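Local coordinates for protein scyllo-inositol 2-dehydrogenase (NADP(+)) IolW (PDB 3GDO) that catalyses the reversible NADPH-dependent reduction of scyllo-inosose to scyllo-inositol and does not accept NADH in place of NADPH, at residues R125-I134 with F248-E257; M94-A102 with A171-H181. All coordinates share one frame; numbering follows the deposited sequence. Where two conformers were deposited one is given.

Overall arrangement
IolW has the two-domain build of the Gfo/Idh/MocA family, an NADP-binding Rossmann fold followed by an alpha/beta domain on a mixed, largely antiparallel sheet. Along the chain the order is 94-102, 125-134, 171-181, 248-257, so the segments of the two contacts alternate. Contact 2 joins the loop after Rossmann strand 91-95 to the start of helix 174-190, tying one domain to the other. Contact 1 fixes the start of helix 129-139 against the end of sheet strand 246-250 and the loop leading to helix 256-261. Their centres lie about 20 Å apart, yet they touch where Arg125 packs on His181, a residue that also lies against Lys96.

Contact 1: R125-I134 with F248-E257; sequences RRWDNDFLTI and FIKYGIDGQE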
loop_
_atom_site.group_PDB
_atom_site.type_symbol
_atom_site.label_atom_id
_atom_site.label_comp_id
_atom_site.label_asym_id
_atom_site.label_seq_id
_atom_site.Cartn_x
_atom_site.Cartn_y
_atom_site.Cartn_z
ATOM N N ARG B 125 17.304 -11.016 7.798
ATOM C CA ARG B 125 15.876 -11.170 7.440
ATOM C C ARG B 125 15.681 -11.948 6.145
ATOM O O ARG B 125 14.539 -12.233 5.783
ATOM C CB ARG B 125 15.114 -9.817 7.322
ATOM C CG ARG B 125 14.948 -8.967 8.584
ATOM C CD ARG B 125 15.397 -9.643 9.823
ATOM N NE ARG B 125 14.887 -8.975 11.006
ATOM C CZ ARG B 125 15.621 -8.643 12.069
ATOM N NH1 ARG B 125 16.929 -8.880 12.114
ATOM N NH2 ARG B 125 15.036 -8.059 13.104
ATOM N N ARG B 126 16.759 -12.292 5.431
ATOM C CA ARG B 126 16.618 -13.250 4.338
ATOM C C ARG B 126 16.317 -14.643 4.901
ATOM O O ARG B 126 15.953 -15.525 4.143
ATOM C CB ARG B 126 17.849 -13.340 3.444
ATOM C CG ARG B 126 18.201 -12.070 2.676
ATOM C CD ARG B 126 19.428 -12.316 1.803
ATOM N NE ARG B 126 19.974 -11.062 1.309
ATOM C CZ ARG B 126 21.055 -10.955 0.541
ATOM N NH1 ARG B 126 21.745 -12.038 0.146
ATOM N NH2 ARG B 126 21.465 -9.749 0.175
ATOM N N TRP B 127 16.513 -14.849 6.200
ATOM C CA TRP B 127 16.159 -16.160 6.834
ATOM C C TRP B 127 14.984 -16.064 7.832
ATOM O O TRP B 127 14.817 -16.935 8.702
ATOM C CB TRP B 127 17.423 -16.897 7.395
ATOM C CG TRP B 127 18.426 -17.201 6.266
ATOM C CD1 TRP B 127 18.506 -18.353 5.490
ATOM C CD2 TRP B 127 19.439 -16.316 5.763
ATOM N NE1 TRP B 127 19.489 -18.214 4.537
ATOM C CE2 TRP B 127 20.082 -16.981 4.687
ATOM C CE3 TRP B 127 19.835 -15.004 6.095
ATOM C CZ2 TRP B 127 21.110 -16.394 3.959
ATOM C CZ3 TRP B 127 20.866 -14.421 5.372
ATOM C CH2 TRP B 127 21.502 -15.124 4.323
ATOM N N ASP B 128 14.171 -15.003 7.699
ATOM C CA ASP B 128 12.871 -14.888 8.383
ATOM C C ASP B 128 11.907 -15.947 7.828
ATOM O O ASP B 128 11.957 -16.269 6.623
ATOM C CB ASP B 128 12.249 -13.498 8.163
ATOM C CG ASP B 128 12.728 -12.468 9.165
ATOM O OD1 ASP B 128 13.688 -12.737 9.916
ATOM O OD2 ASP B 128 12.126 -11.355 9.229
ATOM N N ASN B 129 11.053 -16.510 8.699
ATOM C CA ASN B 129 10.097 -17.523 8.221
ATOM C C ASN B 129 9.291 -17.114 6.985
ATOM O O ASN B 129 9.269 -17.834 5.976
ATOM C CB ASN B 129 9.197 -18.087 9.348
ATOM C CG ASN B 129 8.590 -17.025 10.285
ATOM O OD1 ASN B 129 8.383 -15.828 9.947
ATOM N ND2 ASN B 129 8.279 -17.480 11.481
ATOM N N ASP B 130 8.649 -15.942 7.050
ATOM C CA ASP B 130 7.782 -15.493 5.961
ATOM C C ASP B 130 8.547 -15.385 4.648
ATOM O O ASP B 130 8.086 -15.888 3.603
ATOM C CB ASP B 130 7.057 -14.172 6.320
ATOM C CG ASP B 130 7.957 -13.150 7.040
ATOM O OD1 ASP B 130 9.200 -13.168 6.832
ATOM O OD2 ASP B 130 7.421 -12.298 7.818
ATOM N N PHE B 131 9.715 -14.740 4.694
ATOM C CA PHE B 131 10.524 -14.589 3.500
ATOM C C PHE B 131 10.978 -15.946 2.940
ATOM O O PHE B 131 10.967 -16.155 1.737
ATOM C CB PHE B 131 11.712 -13.655 3.735
ATOM C CG PHE B 131 12.405 -13.248 2.467
ATOM C CD1 PHE B 131 11.789 -12.411 1.566
ATOM C CD2 PHE B 131 13.679 -13.700 2.179
ATOM C CE1 PHE B 131 12.412 -12.052 0.389
ATOM C CE2 PHE B 131 14.317 -13.360 1.004
ATOM C CZ PHE B 131 13.692 -12.516 0.107
ATOM N N LEU B 132 11.314 -16.877 3.814
ATOM C CA LEU B 132 11.717 -18.188 3.365
ATOM C C LEU B 132 10.549 -18.845 2.657
ATOM O O LEU B 132 10.744 -19.492 1.621
ATOM C CB LEU B 132 12.212 -19.059 4.536
ATOM C CG LEU B 132 13.633 -18.728 5.038
ATOM C CD1 LEU B 132 14.017 -19.727 6.125
ATOM C CD2 LEU B 132 14.691 -18.698 3.883
ATOM N N THR B 133 9.352 -18.668 3.223
ATOM C CA THR B 133 8.119 -19.233 2.653
ATOM C C THR B 133 7.883 -18.721 1.228
ATOM O O THR B 133 7.696 -19.526 0.311
ATOM C CB THR B 133 6.939 -18.933 3.552
ATOM O OG1 THR B 133 7.263 -19.364 4.880
ATOM C CG2 THR B 133 5.621 -19.588 3.033
ATOM N N ILE B 134 7.909 -17.397 1.056
ATOM C CA ILE B 134 7.940 -16.747 -0.271
ATOM C C ILE B 134 8.973 -17.301 -1.286
ATOM O O ILE B 134 8.619 -17.600 -2.448
ATOM C CB ILE B 134 8.089 -15.211 -0.129
ATOM C CG1 ILE B 134 6.803 -14.585 0.470
ATOM C CG2 ILE B 134 8.480 -14.543 -1.480
ATOM C CD1 ILE B 134 7.087 -13.215 1.257
ATOM N N PHE B 248 -0.180 -13.931 -2.921
ATOM C CA PHE B 248 0.183 -14.384 -1.571
ATOM C C PHE B 248 -0.006 -13.220 -0.630
ATOM O O PHE B 248 0.563 -12.138 -0.855
ATOM C CB PHE B 248 1.632 -14.892 -1.536
ATOM C CG PHE B 248 2.007 -15.613 -0.254
ATOM C CD1 PHE B 248 1.336 -16.778 0.131
ATOM C CD2 PHE B 248 3.046 -15.130 0.555
ATOM C CE1 PHE B 248 1.670 -17.450 1.305
ATOM C CE2 PHE B 248 3.401 -15.781 1.734
ATOM C CZ PHE B 248 2.712 -16.959 2.121
ATOM N N ILE B 249 -0.843 -13.394 0.394
ATOM C CA ILE B 249 -1.113 -12.300 1.357
ATOM C C ILE B 249 -0.830 -12.831 2.726
ATOM O O ILE B 249 -1.368 -13.881 3.097
ATOM C CB ILE B 249 -2.563 -11.814 1.386
ATOM C CG1 ILE B 249 -3.120 -11.462 -0.016
ATOM C CG2 ILE B 249 -2.721 -10.666 2.427
ATOM C CD1 ILE B 249 -2.424 -10.399 -0.707
ATOM N N LYS B 250 0.017 -12.144 3.489
ATOM C CA LYS B 250 0.399 -12.674 4.797
ATOM C C LYS B 250 0.594 -11.590 5.840
ATOM O O LYS B 250 1.204 -10.538 5.542
ATOM C CB LYS B 250 1.690 -13.511 4.668
ATOM C CG LYS B 250 2.097 -14.171 6.001
ATOM C CD LYS B 250 3.344 -15.103 5.848
ATOM C CE LYS B 250 3.666 -15.813 7.169
ATOM N NZ LYS B 250 3.608 -14.866 8.410
ATOM N N TYR B 251 0.115 -11.865 7.051
ATOM C CA TYR B 251 0.337 -11.007 8.220
ATOM C C TYR B 251 1.454 -11.557 9.131
ATOM O O TYR B 251 1.791 -12.729 9.078
ATOM C CB TYR B 251 -0.933 -10.894 9.072
ATOM C CG TYR B 251 -2.134 -10.202 8.436
ATOM C CD1 TYR B 251 -2.581 -8.968 8.938
ATOM C CD2 TYR B 251 -2.804 -10.774 7.355
ATOM C CE1 TYR B 251 -3.678 -8.297 8.389
ATOM C CE2 TYR B 251 -3.940 -10.125 6.778
ATOM C CZ TYR B 251 -4.359 -8.884 7.319
ATOM O OH TYR B 251 -5.442 -8.241 6.814
ATOM N N GLY B 252 1.990 -10.707 9.993
ATOM C CA GLY B 252 2.788 -11.194 11.129
ATOM C C GLY B 252 4.269 -10.914 10.863
ATOM O O GLY B 252 4.657 -10.429 9.778
ATOM N N ILE B 253 5.077 -11.222 11.864
ATOM C CA ILE B 253 6.510 -10.999 11.812
ATOM C C ILE B 253 7.196 -12.249 12.388
ATOM O O ILE B 253 6.617 -12.963 13.224
ATOM C CB ILE B 253 6.843 -9.699 12.587
ATOM C CG1 ILE B 253 8.099 -9.003 12.006
ATOM C CG2 ILE B 253 6.809 -9.931 14.139
ATOM C CD1 ILE B 253 8.814 -8.079 12.982
ATOM N N ASP B 254 8.397 -12.538 11.890
ATOM C CA ASP B 254 9.224 -13.672 12.341
ATOM C C ASP B 254 9.436 -13.637 13.856
ATOM O O ASP B 254 9.697 -12.572 14.415
ATOM C CB ASP B 254 10.554 -13.674 11.563
ATOM C CG ASP B 254 11.497 -14.785 11.995
ATOM O OD1 ASP B 254 11.638 -15.796 11.254
ATOM O OD2 ASP B 254 12.099 -14.615 13.073
ATOM N N GLY B 255 9.252 -14.786 14.517
ATOM C CA GLY B 255 9.413 -14.913 15.971
ATOM C C GLY B 255 10.847 -15.054 16.553
ATOM O O GLY B 255 11.026 -14.972 17.767
ATOM N N GLN B 256 11.884 -15.216 15.724
ATOM C CA GLN B 256 13.253 -15.460 16.281
ATOM C C GLN B 256 13.846 -14.383 17.194
ATOM O O GLN B 256 14.381 -14.694 18.263
ATOM C CB GLN B 256 14.241 -15.799 15.196
ATOM C CG GLN B 256 13.878 -17.022 14.374
ATOM C CD GLN B 256 14.827 -17.158 13.241
ATOM O OE1 GLN B 256 15.935 -17.711 13.402
ATOM N NE2 GLN B 256 14.452 -16.581 12.089
ATOM N N GLU B 257 13.777 -13.117 16.792
ATOM C CA GLU B 257 14.266 -12.085 17.686
ATOM C C GLU B 257 13.603 -12.094 19.063
ATOM O O GLU B 257 14.279 -11.871 20.053
ATOM C CB GLU B 257 14.206 -10.700 17.055
ATOM C CG GLU B 257 15.313 -10.506 16.038
ATOM C CD GLU B 257 15.622 -9.042 15.814
ATOM O OE1 GLU B 257 16.663 -8.750 15.200
ATOM O OE2 GLU B 257 14.828 -8.187 16.262
HETATM O O HOH W 1 9.129 -11.039 9.554
HETATM O O HOH W 2 6.185 -14.261 9.933
HETATM O O HOH W 3 6.356 -15.575 13.391
HETATM O O HOH W 4 4.643 -12.138 7.737
#
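Asp254 reaches across to the first turn of helix 129-139, whose residues 129-134 run nearly antiparallel to residues 248-250, a sheet strand of the alpha/beta domain in this Gfo/Idh/MocA fold. Its carboxylate, swung out opposite the backbone N, points at the start of the helix, and Asp254 OD1 uses its anti lone pair to take Asn129 N at 2.7 Å. The bond is nearly straight (162°). On its syn side, somewhat out of the carboxylate plane, the same OD1 also accepts from Gln256 NE2, while Asp254 OD2 accepts from Gln256 N, a capping bond at the turn into helix 256-261. Gln256 OE1 in turn accepts from Trp271 NE1. The carboxylate of Asp128 stacks over that of Asp254, their planes only 14° apart. These like charges are probably eased by the donors around Asp254 and by the hydroxyl of Tyr302, which is bonded to Asp128 OD1.

Farther along the helix, Asp130 turns toward Lys250, its CB 3.9 Å from Lys250 CD. Their charged ends stay apart; a water accepts from Lys250 NZ and lies within hydrogen-bonding distance of Asp130 OD2 and Gly252 O, and Asp274 gives the ammonium a direct salt bridge. Beyond this polar patch, Ile134 CG1 comes obliquely to the Phe248 ring, 3.8 Å from CD2, and Thr133 CG2 approaches CZ.

At the other end, Arg125 bends at chi2 and crosses Glu257, guanidinium and carboxylate planes 76° apart. Near the guanidinium plane, Arg125 NH2 forms a salt bridge with Glu257 OE1 at 2.7 Å.

Contact 2: M94-A102 with A171-H181; sequences MEKPMTATA and ATGTLYDLGSH
Lys96 and Asp177 carry the charged part of this contact. The lysine chain curls back on itself, CG held between its backbone N and carbonyl carbon (chi1 42°), with further bends at chi2 and chi3 that carry Lys96 NZ to the first turns of helix 174-190. There Lys96 NZ gives a hydrogen bond of 2.7 Å to Asp177 O, on a lone pair in the carbonyl plane, and forms a salt bridge of 3.1 Å with Asp177 OD1. Along the way Lys96 CE passes 3.2 Å from Ser180 OG and 3.3 Å from His181 NE2, the lysine and histidine side chains crossing at about a right angle. Replacing Lys96 with alanine removes NZ and would probably leave both Asp177 O and its carboxylate without this partner and open a gap beside His181.

Tyr176 OH also donates a hydrogen bond to Ala100 O, 2.7 Å long and again on a lone pair in the carbonyl plane.

In the apolar packing, Pro97, which follows a cis peptide bond, sets CB against the edge of the Tyr176 ring, 3.9 Å from CD2; Ala171 CA lies over the ring centre, and Ala100 CB meets Ala171 CB at 4.2 Å.

Glu95-Lys96-Pro97, coming off Rossmann strand 91-95, matches the Glu-Lys-Pro signature of Gfo/Idh/MocA enzymes; the placing of Lys96, Asp177 and His181 is consistent with the lysine, aspartate and histidine that line the catalytic cleft in relatives.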
loop_
_atom_site.group_PDB
_atom_site.type_symbol
_atom_site.label_atom_id
_atom_site.label_comp_id
_atom_site.label_asym_id
_atom_site.label_seq_id
_atom_site.Cartn_x
_atom_site.Cartn_y
_atom_site.Cartn_z
ATOM N N MET B 94 29.402 -7.193 9.552
ATOM C CA MET B 94 28.915 -5.862 9.962
ATOM C C MET B 94 27.405 -5.967 10.185
ATOM O O MET B 94 26.733 -6.753 9.511
ATOM C CB MET B 94 29.118 -4.814 8.844
ATOM C CG MET B 94 30.490 -4.702 8.166
ATOM S SD MET B 94 30.619 -3.376 6.935
ATOM C CE MET B 94 30.522 -1.903 7.898
ATOM N N GLU B 95 26.854 -5.159 11.093
ATOM C CA GLU B 95 25.383 -5.111 11.222
ATOM C C GLU B 95 24.799 -4.316 10.052
ATOM O O GLU B 95 25.515 -3.559 9.386
ATOM C CB GLU B 95 24.918 -4.526 12.571
ATOM C CG GLU B 95 24.574 -5.566 13.653
ATOM C CD GLU B 95 23.271 -6.356 13.412
ATOM O OE1 GLU B 95 22.617 -6.207 12.326
ATOM O OE2 GLU B 95 22.928 -7.149 14.324
ATOM N N LYS B 96 23.512 -4.533 9.771
ATOM C CA LYS B 96 22.776 -3.600 8.915
ATOM C C LYS B 96 22.404 -2.355 9.758
ATOM O O LYS B 96 22.375 -2.439 10.966
ATOM C CB LYS B 96 21.526 -4.239 8.308
ATOM C CG LYS B 96 20.697 -5.127 9.230
ATOM C CD LYS B 96 20.050 -4.370 10.394
ATOM C CE LYS B 96 19.114 -3.293 9.923
ATOM N NZ LYS B 96 18.419 -2.696 11.069
ATOM N N PRO B 97 22.188 -1.183 9.138
ATOM C CA PRO B 97 22.479 -0.840 7.774
ATOM C C PRO B 97 23.979 -0.704 7.684
ATOM O O PRO B 97 24.594 -0.198 8.618
ATOM C CB PRO B 97 21.784 0.512 7.607
ATOM C CG PRO B 97 21.894 1.141 8.986
ATOM C CD PRO B 97 21.677 -0.022 9.905
ATOM N N MET B 98 24.556 -1.190 6.589
ATOM C CA MET B 98 26.022 -1.241 6.413
ATOM C C MET B 98 26.721 0.078 6.822
ATOM O O MET B 98 27.515 0.084 7.758
ATOM C CB MET B 98 26.336 -1.648 4.960
ATOM C CG MET B 98 27.810 -1.887 4.615
ATOM S SD MET B 98 27.988 -2.192 2.825
ATOM C CE MET B 98 29.766 -2.559 2.900
ATOM N N THR B 99 26.421 1.173 6.130
ATOM C CA THR B 99 26.945 2.510 6.480
ATOM C C THR B 99 25.869 3.555 6.166
ATOM O O THR B 99 24.841 3.207 5.603
ATOM C CB THR B 99 28.178 2.877 5.627
ATOM O OG1 THR B 99 27.890 2.607 4.254
ATOM C CG2 THR B 99 29.417 2.078 6.059
ATOM N N ALA B 100 26.117 4.833 6.454
ATOM C CA ALA B 100 25.192 5.883 6.038
ATOM C C ALA B 100 25.204 6.169 4.522
ATOM O O ALA B 100 24.176 6.537 3.942
ATOM C CB ALA B 100 25.441 7.177 6.841
ATOM N N THR B 101 26.370 6.028 3.875
ATOM C CA THR B 101 26.471 6.351 2.446
ATOM C C THR B 101 27.032 5.174 1.677
ATOM O O THR B 101 27.777 4.338 2.232
ATOM C CB THR B 101 27.349 7.631 2.133
ATOM O OG1 THR B 101 28.691 7.411 2.558
ATOM C CG2 THR B 101 26.814 8.907 2.824
ATOM N N ALA B 102 26.683 5.118 0.398
ATOM C CA ALA B 102 27.164 4.070 -0.488
ATOM C C ALA B 102 28.700 4.158 -0.684
ATOM O O ALA B 102 29.376 3.135 -0.764
ATOM C CB ALA B 102 26.431 4.151 -1.827
ATOM N N ALA B 171 23.168 7.557 10.372
ATOM C CA ALA B 171 22.300 6.493 9.854
ATOM C C ALA B 171 21.081 6.258 10.765
ATOM O O ALA B 171 20.874 5.144 11.240
ATOM C CB ALA B 171 23.100 5.181 9.683
ATOM N N THR B 172 20.291 7.295 11.037
ATOM C CA THR B 172 19.208 7.186 12.056
ATOM C C THR B 172 17.823 7.021 11.395
ATOM O O THR B 172 17.668 7.252 10.201
ATOM C CB THR B 172 19.134 8.448 12.923
ATOM O OG1 THR B 172 18.984 9.579 12.053
ATOM C CG2 THR B 172 20.408 8.627 13.791
ATOM N N GLY B 173 16.819 6.653 12.169
ATOM C CA GLY B 173 15.431 6.697 11.668
ATOM C C GLY B 173 15.006 5.346 11.123
ATOM O O GLY B 173 15.830 4.417 11.008
ATOM N N THR B 174 13.736 5.233 10.734
ATOM C CA THR B 174 13.193 3.906 10.474
ATOM C C THR B 174 13.494 3.368 9.060
ATOM O O THR B 174 13.381 2.165 8.847
ATOM C CB THR B 174 11.673 3.885 10.649
ATOM O OG1 THR B 174 11.148 4.949 9.857
ATOM C CG2 THR B 174 11.249 4.008 12.171
ATOM N N LEU B 175 13.821 4.224 8.104
ATOM C CA LEU B 175 14.190 3.744 6.768
ATOM C C LEU B 175 15.540 2.982 6.814
ATOM O O LEU B 175 15.676 1.877 6.266
ATOM C CB LEU B 175 14.228 4.911 5.750
ATOM C CG LEU B 175 14.728 4.599 4.339
ATOM C CD1 LEU B 175 13.859 3.521 3.631
ATOM C CD2 LEU B 175 14.870 5.886 3.487
ATOM N N TYR B 176 16.534 3.556 7.497
ATOM C CA TYR B 176 17.772 2.808 7.768
ATOM C C TYR B 176 17.531 1.585 8.643
ATOM O O TYR B 176 18.011 0.493 8.345
ATOM C CB TYR B 176 18.799 3.682 8.471
ATOM C CG TYR B 176 19.557 4.589 7.523
ATOM C CD1 TYR B 176 19.234 5.944 7.418
ATOM C CD2 TYR B 176 20.589 4.082 6.755
ATOM C CE1 TYR B 176 19.965 6.787 6.557
ATOM C CE2 TYR B 176 21.318 4.902 5.879
ATOM C CZ TYR B 176 21.004 6.240 5.787
ATOM O OH TYR B 176 21.733 7.030 4.908
ATOM N N ASP B 177 16.782 1.754 9.713
ATOM C CA ASP B 177 16.678 0.681 10.680
ATOM C C ASP B 177 15.745 -0.469 10.239
ATOM O O ASP B 177 16.081 -1.641 10.397
ATOM C CB ASP B 177 16.226 1.228 12.014
ATOM C CG ASP B 177 16.218 0.175 13.077
ATOM O OD1 ASP B 177 17.030 -0.782 12.998
ATOM O OD2 ASP B 177 15.414 0.279 14.005
ATOM N N LEU B 178 14.611 -0.143 9.649
ATOM C CA LEU B 178 13.613 -1.165 9.275
ATOM C C LEU B 178 13.542 -1.314 7.780
ATOM O O LEU B 178 13.501 -2.440 7.268
ATOM C CB LEU B 178 12.212 -0.793 9.810
ATOM C CG LEU B 178 12.038 -0.491 11.311
ATOM C CD1 LEU B 178 10.534 -0.341 11.620
ATOM C CD2 LEU B 178 12.657 -1.474 12.242
ATOM N N GLY B 179 13.528 -0.175 7.078
ATOM C CA GLY B 179 13.459 -0.182 5.619
ATOM C C GLY B 179 14.562 -1.023 4.991
ATOM O O GLY B 179 14.314 -1.724 4.002
ATOM N N SER B 180 15.755 -0.984 5.598
ATOM C CA SER B 180 16.907 -1.727 5.083
ATOM C C SER B 180 16.603 -3.225 4.947
ATOM O O SER B 180 16.931 -3.847 3.942
ATOM C CB SER B 180 18.192 -1.434 5.894
ATOM O OG SER B 180 18.095 -1.870 7.228
ATOM N N HIS B 181 15.899 -3.786 5.913
ATOM C CA HIS B 181 15.540 -5.210 5.858
ATOM C C HIS B 181 14.650 -5.598 4.661
ATOM O O HIS B 181 14.838 -6.663 4.062
ATOM C CB HIS B 181 14.795 -5.610 7.120
ATOM C CG HIS B 181 15.641 -5.650 8.350
ATOM N ND1 HIS B 181 16.705 -6.515 8.500
ATOM C CD2 HIS B 181 15.551 -4.955 9.511
ATOM C CE1 HIS B 181 17.235 -6.352 9.703
ATOM N NE2 HIS B 181 16.567 -5.394 10.326
#